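Local atomic coordinates of glycoside hydrolase family 12 (Spirochaeta thermophila, PDB entry 5LU3), a protein that is probably a cellulase, represented here by its carbohydrate-binding module 64, a type A module thought to attach the enzyme to polysaccharide surfaces. Residues D24-T27 / G32-V35; V60-A63 / Y67-I70; L40-I45 / D49-W54. All coordinates share one frame; numbering follows the deposited sequence. Where two conformers were deposited one is given.

Interaction 1. Residues D24-T27 / G32-V35; sequences DFST and GRYV. With FMT (formic acid), chain F.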
loop_
_atom_site.group_PDB
_atom_site.type_symbol
_atom_site.label_atom_id
_atom_site.label_comp_id
_atom_site.label_asym_id
_atom_site.label_seq_id
_atom_site.Cartn_x
_atom_site.Cartn_y
_atom_site.Cartn_z
ATOM N N ASP A 24 1.093 -6.141 8.471
ATOM C CA ASP A 24 2.239 -6.944 8.007
ATOM C C ASP A 24 3.416 -6.104 7.503
ATOM O O ASP A 24 4.398 -6.686 7.035
ATOM C CB ASP A 24 1.807 -7.868 6.854
ATOM C CG ASP A 24 0.996 -9.009 7.262
ATOM O OD1 ASP A 24 0.917 -9.344 8.451
ATOM O OD2 ASP A 24 0.439 -9.693 6.335
ATOM N N PHE A 25 3.323 -4.767 7.535
ATOM C CA PHE A 25 4.452 -3.977 7.033
ATOM C C PHE A 25 5.713 -4.184 7.864
ATOM O O PHE A 25 5.650 -4.345 9.079
ATOM C CB PHE A 25 4.168 -2.470 7.039
ATOM C CG PHE A 25 3.411 -1.946 5.854
ATOM C CD1 PHE A 25 2.501 -2.694 5.147
ATOM C CD2 PHE A 25 3.656 -0.648 5.426
ATOM C CE1 PHE A 25 1.823 -2.160 4.049
ATOM C CE2 PHE A 25 2.996 -0.103 4.340
ATOM C CZ PHE A 25 2.061 -0.850 3.664
ATOM N N SER A 26 6.860 -4.092 7.204
ATOM C CA SER A 26 8.134 -4.075 7.913
ATOM C C SER A 26 8.203 -2.836 8.826
ATOM O O SER A 26 7.877 -1.723 8.390
ATOM C CB SER A 26 9.301 -4.021 6.923
ATOM O OG SER A 26 10.521 -4.218 7.634
ATOM N N THR A 27 8.610 -3.041 10.068
ATOM C CA THR A 27 8.948 -1.958 10.976
ATOM C C THR A 27 10.424 -1.867 11.271
ATOM O O THR A 27 10.829 -1.098 12.133
ATOM C CB THR A 27 8.194 -2.120 12.298
ATOM O OG1 THR A 27 8.560 -3.358 12.911
ATOM C CG2 THR A 27 6.699 -2.083 12.072
ATOM N N GLY A 32 14.382 -3.730 0.797
ATOM C CA GLY A 32 13.710 -4.672 -0.054
ATOM C C GLY A 32 12.226 -4.861 0.126
ATOM O O GLY A 32 11.604 -5.493 -0.690
ATOM N N ARG A 33 11.664 -4.337 1.212
ATOM C CA ARG A 33 10.235 -4.508 1.503
ATOM C C ARG A 33 9.592 -3.164 1.283
ATOM O O ARG A 33 9.869 -2.225 2.017
ATOM C CB ARG A 33 10.053 -5.036 2.925
ATOM C CG ARG A 33 10.453 -6.504 3.003
ATOM C CD ARG A 33 10.060 -7.123 4.336
ATOM N NE ARG A 33 8.619 -7.086 4.501
ATOM C CZ ARG A 33 7.917 -7.278 5.610
ATOM N NH1 ARG A 33 8.477 -7.595 6.794
ATOM N NH2 ARG A 33 6.605 -7.178 5.481
ATOM N N TYR A 34 8.780 -3.067 0.231
ATOM C CA TYR A 34 8.341 -1.773 -0.309
ATOM C C TYR A 34 6.889 -1.792 -0.718
ATOM O O TYR A 34 6.214 -2.828 -0.697
ATOM C CB TYR A 34 9.267 -1.381 -1.501
ATOM C CG TYR A 34 9.033 -2.252 -2.707
ATOM C CD1 TYR A 34 9.697 -3.449 -2.867
ATOM C CD2 TYR A 34 8.113 -1.893 -3.686
ATOM C CE1 TYR A 34 9.409 -4.281 -3.924
ATOM C CE2 TYR A 34 7.850 -2.710 -4.749
ATOM C CZ TYR A 34 8.495 -3.902 -4.861
ATOM O OH TYR A 34 8.212 -4.699 -5.940
ATOM N N VAL A 35 6.435 -0.587 -1.031
ATOM C CA VAL A 35 5.141 -0.313 -1.670
ATOM C C VAL A 35 5.439 0.483 -2.934
ATOM O O VAL A 35 6.271 1.410 -2.916
ATOM C CB VAL A 35 4.242 0.539 -0.738
ATOM C CG1 VAL A 35 2.914 0.878 -1.409
ATOM C CG2 VAL A 35 3.963 -0.193 0.571
HETATM C C FMT F . 6.562 -8.653 2.325
HETATM O O1 FMT F . 6.883 -7.377 2.332
HETATM O O2 FMT F . 5.804 -9.282 1.412
HETATM O O HOH W 1 6.798 -7.734 9.154
#

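Interaction 2. Residues V60-A63 / Y67-I70; sequences VPPA and YWYI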
loop_
_atom_site.group_PDB
_atom_site.type_symbol
_atom_site.label_atom_id
_atom_site.label_comp_id
_atom_site.label_asym_id
_atom_site.label_seq_id
_atom_site.Cartn_x
_atom_site.Cartn_y
_atom_site.Cartn_z
ATOM N N VAL A 60 6.788 4.045 6.287
ATOM C CA VAL A 60 5.374 4.370 6.439
ATOM C C VAL A 60 4.991 4.178 7.898
ATOM O O VAL A 60 4.985 3.034 8.403
ATOM C CB VAL A 60 4.481 3.495 5.539
ATOM C CG1 VAL A 60 3.046 3.962 5.650
ATOM C CG2 VAL A 60 4.954 3.532 4.088
ATOM N N PRO A 61 4.647 5.272 8.597
ATOM C CA PRO A 61 4.277 5.095 9.998
ATOM C C PRO A 61 3.021 4.269 10.164
ATOM O O PRO A 61 2.058 4.455 9.407
ATOM C CB PRO A 61 4.042 6.529 10.480
ATOM C CG PRO A 61 4.722 7.424 9.473
ATOM C CD PRO A 61 4.602 6.687 8.185
ATOM N N PRO A 62 3.023 3.342 11.134
ATOM C CA PRO A 62 1.786 2.654 11.448
ATOM C C PRO A 62 0.812 3.611 12.132
ATOM O O PRO A 62 1.184 4.682 12.591
ATOM C CB PRO A 62 2.233 1.575 12.455
ATOM C CG PRO A 62 3.400 2.178 13.130
ATOM C CD PRO A 62 4.116 2.955 12.049
ATOM N N ALA A 63 -0.430 3.192 12.238
ATOM C CA ALA A 63 -1.384 3.869 13.100
ATOM C C ALA A 63 -1.110 3.442 14.536
ATOM O O ALA A 63 -0.309 2.549 14.812
ATOM C CB ALA A 63 -2.799 3.525 12.683
ATOM N N TYR A 67 -1.604 -0.963 12.858
ATOM C CA TYR A 67 -2.051 -1.290 11.524
ATOM C C TYR A 67 -1.722 -0.205 10.515
ATOM O O TYR A 67 -1.452 0.941 10.838
ATOM C CB TYR A 67 -3.577 -1.552 11.513
ATOM C CG TYR A 67 -3.931 -2.986 11.820
ATOM C CD1 TYR A 67 -3.851 -3.505 13.100
ATOM C CD2 TYR A 67 -4.365 -3.824 10.818
ATOM C CE1 TYR A 67 -4.172 -4.843 13.342
ATOM C CE2 TYR A 67 -4.675 -5.129 11.032
ATOM C CZ TYR A 67 -4.577 -5.648 12.280
ATOM O OH TYR A 67 -4.886 -6.984 12.467
ATOM N N TRP A 68 -1.773 -0.625 9.250
ATOM C CA TRP A 68 -1.662 0.272 8.111
ATOM C C TRP A 68 -2.996 0.257 7.368
ATOM O O TRP A 68 -3.437 -0.801 6.910
ATOM C CB TRP A 68 -0.482 -0.137 7.192
ATOM C CG TRP A 68 0.850 0.121 7.833
ATOM C CD1 TRP A 68 1.619 1.218 7.677
ATOM C CD2 TRP A 68 1.539 -0.722 8.745
ATOM N NE1 TRP A 68 2.764 1.121 8.420
ATOM C CE2 TRP A 68 2.730 -0.067 9.105
ATOM C CE3 TRP A 68 1.269 -1.968 9.292
ATOM C CZ2 TRP A 68 3.655 -0.631 9.994
ATOM C CZ3 TRP A 68 2.189 -2.521 10.175
ATOM C CH2 TRP A 68 3.359 -1.851 10.510
ATOM N N TYR A 69 -3.611 1.437 7.268
ATOM C CA TYR A 69 -4.913 1.646 6.640
ATOM C C TYR A 69 -4.702 2.313 5.292
ATOM O O TYR A 69 -4.188 3.431 5.219
ATOM C CB TYR A 69 -5.774 2.537 7.554
ATOM C CG TYR A 69 -6.138 1.834 8.839
ATOM C CD1 TYR A 69 -7.284 1.047 8.931
ATOM C CD2 TYR A 69 -5.346 1.944 9.970
ATOM C CE1 TYR A 69 -7.599 0.378 10.086
ATOM C CE2 TYR A 69 -5.656 1.236 11.143
ATOM C CZ TYR A 69 -6.806 0.476 11.200
ATOM O OH TYR A 69 -7.165 -0.226 12.349
ATOM N N ILE A 70 -5.068 1.586 4.239
ATOM C CA ILE A 70 -4.733 1.942 2.856
ATOM C C ILE A 70 -5.991 2.294 2.091
ATOM O O ILE A 70 -6.950 1.521 2.086
ATOM C CB ILE A 70 -4.049 0.742 2.183
ATOM C CG1 ILE A 70 -2.825 0.278 2.978
ATOM C CG2 ILE A 70 -3.683 1.082 0.745
ATOM C CD1 ILE A 70 -2.691 -1.204 3.054
#

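Interaction 3. Residues L40-I45 / D49-W54; sequences LDLLEI and DYTNRW. With 2NV (3,6,9,12,15-pentaoxaoctadecan-17-amine), chain B.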
loop_
_atom_site.group_PDB
_atom_site.type_symbol
_atom_site.label_atom_id
_atom_site.label_comp_id
_atom_site.label_asym_id
_atom_site.label_seq_id
_atom_site.Cartn_x
_atom_site.Cartn_y
_atom_site.Cartn_z
ATOM N N LEU A 40 -2.392 5.438 -10.560
ATOM C CA LEU A 40 -3.424 5.647 -9.551
ATOM C C LEU A 40 -3.828 7.104 -9.461
ATOM O O LEU A 40 -3.059 8.015 -9.767
ATOM C CB LEU A 40 -2.946 5.190 -8.164
ATOM C CG LEU A 40 -2.584 3.712 -8.076
ATOM C CD1 LEU A 40 -2.392 3.334 -6.621
ATOM C CD2 LEU A 40 -3.656 2.844 -8.676
ATOM N N ASP A 41 -5.056 7.282 -8.999
ATOM C CA ASP A 41 -5.583 8.578 -8.586
ATOM C C ASP A 41 -5.214 8.914 -7.151
ATOM O O ASP A 41 -5.033 10.061 -6.830
ATOM C CB ASP A 41 -7.100 8.619 -8.720
ATOM C CG ASP A 41 -7.592 8.230 -10.099
ATOM O OD1 ASP A 41 -6.948 8.618 -11.102
ATOM O OD2 ASP A 41 -8.626 7.523 -10.164
ATOM N N LEU A 42 -5.111 7.890 -6.323
ATOM C CA LEU A 42 -4.832 8.047 -4.895
ATOM C C LEU A 42 -4.269 6.755 -4.333
ATOM O O LEU A 42 -4.813 5.677 -4.594
ATOM C CB LEU A 42 -6.135 8.397 -4.129
ATOM C CG LEU A 42 -6.014 8.546 -2.609
ATOM C CD1 LEU A 42 -5.067 9.672 -2.301
ATOM C CD2 LEU A 42 -7.385 8.768 -2.007
ATOM N N LEU A 43 -3.174 6.883 -3.570
ATOM C CA LEU A 43 -2.755 5.827 -2.653
ATOM C C LEU A 43 -2.316 6.488 -1.366
ATOM O O LEU A 43 -1.284 7.133 -1.321
ATOM C CB LEU A 43 -1.650 4.962 -3.219
ATOM C CG LEU A 43 -1.473 3.698 -2.357
ATOM C CD1 LEU A 43 -2.569 2.690 -2.569
ATOM C CD2 LEU A 43 -0.090 3.131 -2.497
ATOM N N GLU A 44 -3.158 6.374 -0.352
ATOM C CA GLU A 44 -2.921 7.011 0.930
ATOM C C GLU A 44 -2.795 5.915 1.987
ATOM O O GLU A 44 -3.610 4.978 1.984
ATOM C CB GLU A 44 -4.112 7.923 1.284
ATOM C CG GLU A 44 -3.869 8.973 2.302
ATOM C CD GLU A 44 -4.954 10.031 2.224
ATOM O OE1 GLU A 44 -5.026 10.775 1.226
ATOM O OE2 GLU A 44 -5.743 10.056 3.159
ATOM N N ILE A 45 -1.802 6.015 2.869
ATOM C CA ILE A 45 -1.619 5.020 3.946
ATOM C C ILE A 45 -1.465 5.779 5.238
ATOM O O ILE A 45 -0.543 6.591 5.381
ATOM C CB ILE A 45 -0.435 4.093 3.715
ATOM C CG1 ILE A 45 -0.477 3.472 2.306
ATOM C CG2 ILE A 45 -0.414 3.019 4.800
ATOM C CD1 ILE A 45 0.721 2.620 1.992
ATOM N N ASP A 49 0.426 10.484 1.759
ATOM C CA ASP A 49 0.297 10.381 0.298
ATOM C C ASP A 49 1.496 9.659 -0.313
ATOM O O ASP A 49 2.626 10.164 -0.274
ATOM C CB ASP A 49 0.209 11.806 -0.230
ATOM C CG ASP A 49 0.193 11.927 -1.699
ATOM O OD1 ASP A 49 0.082 10.922 -2.414
ATOM O OD2 ASP A 49 0.246 13.098 -2.125
ATOM N N TYR A 50 1.215 8.488 -0.900
ATOM C CA TYR A 50 2.198 7.706 -1.654
ATOM C C TYR A 50 1.724 7.418 -3.058
ATOM O O TYR A 50 2.142 6.455 -3.676
ATOM C CB TYR A 50 2.551 6.416 -0.911
ATOM C CG TYR A 50 3.001 6.627 0.527
ATOM C CD1 TYR A 50 4.206 7.211 0.815
ATOM C CD2 TYR A 50 2.190 6.235 1.589
ATOM C CE1 TYR A 50 4.593 7.460 2.111
ATOM C CE2 TYR A 50 2.595 6.431 2.874
ATOM C CZ TYR A 50 3.801 7.030 3.140
ATOM O OH TYR A 50 4.182 7.247 4.446
ATOM N N THR A 51 0.900 8.306 -3.595
ATOM C CA THR A 51 0.265 8.011 -4.877
ATOM C C THR A 51 1.331 7.944 -5.976
ATOM O O THR A 51 1.978 8.939 -6.256
ATOM C CB THR A 51 -0.738 9.110 -5.256
ATOM O OG1 THR A 51 -1.660 9.267 -4.166
ATOM C CG2 THR A 51 -1.519 8.720 -6.522
ATOM N N ASN A 52 1.482 6.775 -6.611
ATOM C CA ASN A 52 2.411 6.553 -7.704
ATOM C C ASN A 52 3.877 6.785 -7.321
ATOM O O ASN A 52 4.692 7.165 -8.178
ATOM C CB ASN A 52 2.017 7.399 -8.924
ATOM C CG ASN A 52 0.615 7.113 -9.408
ATOM O OD1 ASN A 52 0.165 5.980 -9.379
ATOM N ND2 ASN A 52 -0.091 8.144 -9.829
ATOM N N ARG A 53 4.210 6.497 -6.061
ATOM C CA ARG A 53 5.558 6.685 -5.541
ATOM C C ARG A 53 6.031 5.421 -4.847
ATOM O O ARG A 53 5.273 4.741 -4.183
ATOM C CB ARG A 53 5.599 7.858 -4.560
ATOM C CG ARG A 53 5.246 9.177 -5.210
ATOM C CD ARG A 53 5.216 10.335 -4.222
ATOM N NE ARG A 53 4.842 11.560 -4.916
ATOM C CZ ARG A 53 5.670 12.475 -5.419
ATOM N NH1 ARG A 53 6.983 12.419 -5.241
ATOM N NH2 ARG A 53 5.156 13.521 -6.051
ATOM N N TRP A 54 7.323 5.149 -4.977
ATOM C CA TRP A 54 7.958 4.036 -4.316
ATOM C C TRP A 54 8.338 4.452 -2.896
ATOM O O TRP A 54 8.961 5.510 -2.685
ATOM C CB TRP A 54 9.209 3.645 -5.090
ATOM C CG TRP A 54 9.876 2.369 -4.663
ATOM C CD1 TRP A 54 9.859 1.201 -5.349
ATOM C CD2 TRP A 54 10.767 2.155 -3.544
ATOM N NE1 TRP A 54 10.623 0.255 -4.714
ATOM C CE2 TRP A 54 11.199 0.814 -3.605
ATOM C CE3 TRP A 54 11.239 2.956 -2.503
ATOM C CZ2 TRP A 54 12.070 0.255 -2.669
ATOM C CZ3 TRP A 54 12.114 2.380 -1.560
ATOM C CH2 TRP A 54 12.519 1.044 -1.655
HETATM N N1 2NV B . 19.810 -3.082 -5.987
HETATM C C2 2NV B . 18.953 -2.456 -6.977
HETATM C C3 2NV B . 17.603 -2.256 -6.293
HETATM O O4 2NV B . 16.540 -2.191 -7.193
HETATM C C5 2NV B . 15.327 -1.648 -6.681
HETATM C C6 2NV B . 15.502 -0.165 -6.310
HETATM O O7 2NV B . 14.362 0.267 -5.636
HETATM C C8 2NV B . 14.418 1.591 -5.179
HETATM C C9 2NV B . 14.064 2.466 -6.343
HETATM O O10 2NV B . 12.719 2.393 -6.614
HETATM C C11 2NV B . 12.236 3.597 -7.205
HETATM C C12 2NV B . 12.706 3.565 -8.638
HETATM O O13 2NV B . 12.553 4.726 -9.380
HETATM C C14 2NV B . 13.217 4.710 -10.642
HETATM C C15 2NV B . 14.709 4.899 -10.384
HETATM O O16 2NV B . 15.511 4.952 -11.544
HETATM C C17 2NV B . 16.890 5.121 -11.298
HETATM C C18 2NV B . 17.243 6.612 -11.206
HETATM C C2A 2NV B . 19.634 -1.130 -7.353
#

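Interaction 1. Residues D24-T27 / G32-V35
Arg33 carries the polar half of this contact, reaching from the start of strand 33-40 to the backbone of loop 24-27. Arg33 NH2 donates to Asp24 O at 2.7 Å, a short bond bent at the hydrogen (141°), with the acceptor close to the guanidinium plane. A water also sits at the guanidinium edge; it accepts from Arg33 NH1 at 2.9 Å and returns a weak, long bond to Asp24 O, so the carbonyl meets both donors. Arg33 NE binds O1 of a formic acid molecule at 2.8 Å, with NH2 adding a weaker bond to the same oxygen. That small molecule, probably left from crystallisation, is also hydrogen-bonded to Gln57 NE2. Asp24 brings the loop to the calcium site at one end of the beta-sandwich: its OD1 is a metal ligand, as is Asp7, while Asp24 OD2 accepts from Leu8 N. Van der Waals packing adds Ser26. The bend of the Arg33 chain at chi3 (62°) lays the guanidinium over the Ser26 backbone, with Ser26 N 3.4 Å from the guanidinium plane, over one face near the rim, and Ser26 CB 3.7 Å from Arg33 NH1. Ser26 OG turns instead to Thr28 O. The apolar part lies deeper, where Phe25 CZ meets Val35 CG2 at 3.7 Å, the two side chains crossing at about a right angle, and Met83 of strand 80-85 touches both.

Interaction 2. Residues V60-A63 / Y67-I70
Tyr67 O is gripped twice: Ala63 N donates to it at 2.8 Å in an almost straight bond (174°), and Asn46 ND2 gives a second. The Asn46 amide also bonds Pro61 O and Tyr69 N, tying loop and strand together from outside the two segments. The other polar link is made by the indole of Trp68, whose NE1 donates to Val60 O at 2.9 Å. This bond is straight at the hydrogen (175°) and lies in the ring plane, yet it meets the carbonyl from above its plane. With CG anti to the carbonyl carbon (chi1 -70°), the indole swings under Pro62 and the loop. Pro62 rests on one of its faces: CA stands 3.9 Å from the centroid of the five-membered ring in a CH-pi contact, and Pro62 CB is 3.6 Å from Trp68 CZ2 over the benzene part. Phe25 stacks on the opposite face. Val60 CG1 packs at 3.7 Å against Trp68 CD1, so the pyrrole side of the indole is fixed by both a bond and a methyl. Farther out, Ala63 CB approaches the edge of the Tyr69 ring, 4.0 Å from CE2, while Tyr69 OH bonds Asp65 OD2. A connection between two strands is thus folded back over a buried tryptophan, closing the end of the CBM64 beta-sandwich near its calcium site.

Interaction 3. Residues L40-I45 / D49-W54
The antiparallel beta hairpin of strands 42-45 and 48-49, at the margin of the five-stranded sheet, runs on into a type II turn from Tyr50 to Arg53 that stays bonded to the first strand. Glu44 and Asp49 form a non-hydrogen-bonded pair, and Tyr50 N donates to Leu43 O at 2.9 Å. Thr51 then takes over with its side chain. Lying anti to the carbonyl carbon (chi1 -54°), Thr51 OG1 is turned to accept from Leu43 N at 2.9 Å and donates to Asp49 OD1, leaving CG2 against Leu40 O. Asp49 OD1 also accepts from Thr51 N at 3.0 Å, an Asx turn, the two donors reaching it from opposite faces of its plane. Asn52, with positive phi (61°) at the third position of the turn, uses both ends of its amide on Leu40. Asn52 OD1 accepts from Leu40 N on an in-plane lone pair at 2.9 Å; Asn52 ND2 donates to Leu40 O at 3.0 Å, the acceptor lying out of the Asn52 amide plane. Just past Leu40 the chain turns a corner at Asp41, which with Leu42 forms a classic beta bulge facing Lys73. Ile45 CG1 meets the edge of the Tyr50 ring, 3.9 Å from CD2. With an alanine at Trp54, the polyether amine 2NV would probably lose its flat support and Tyr34 its stacking partner: 2NV lies over one face of the Trp54 ring, O10 standing 3.3 Å from CD1.

In the fold
Interactions 1 and 2 lie side by side at the calcium end of the sandwich, where Phe25 CB is 3.5 Å from Trp68 CE2. Interaction 1 is the most buried, lies in the interior and leads to strand 33-40 of the four-stranded sheet; interactions 2 and 3, each partly buried, both reach the five-stranded sheet through neighbouring strands 68-74 and 42-45, and interaction 3 comes to the surface at the sheet margin. Ile45 and Val60 meet between interactions 2 and 3. Their chemistry differs accordingly: a guanidinium on a loop carbonyl in interaction 1, an indole under a proline in interaction 2, and threonine and asparagine side chains bonding backbone in interaction 3. Trp54, against Tyr34 of strand 33-40, joins interactions 1 and 3.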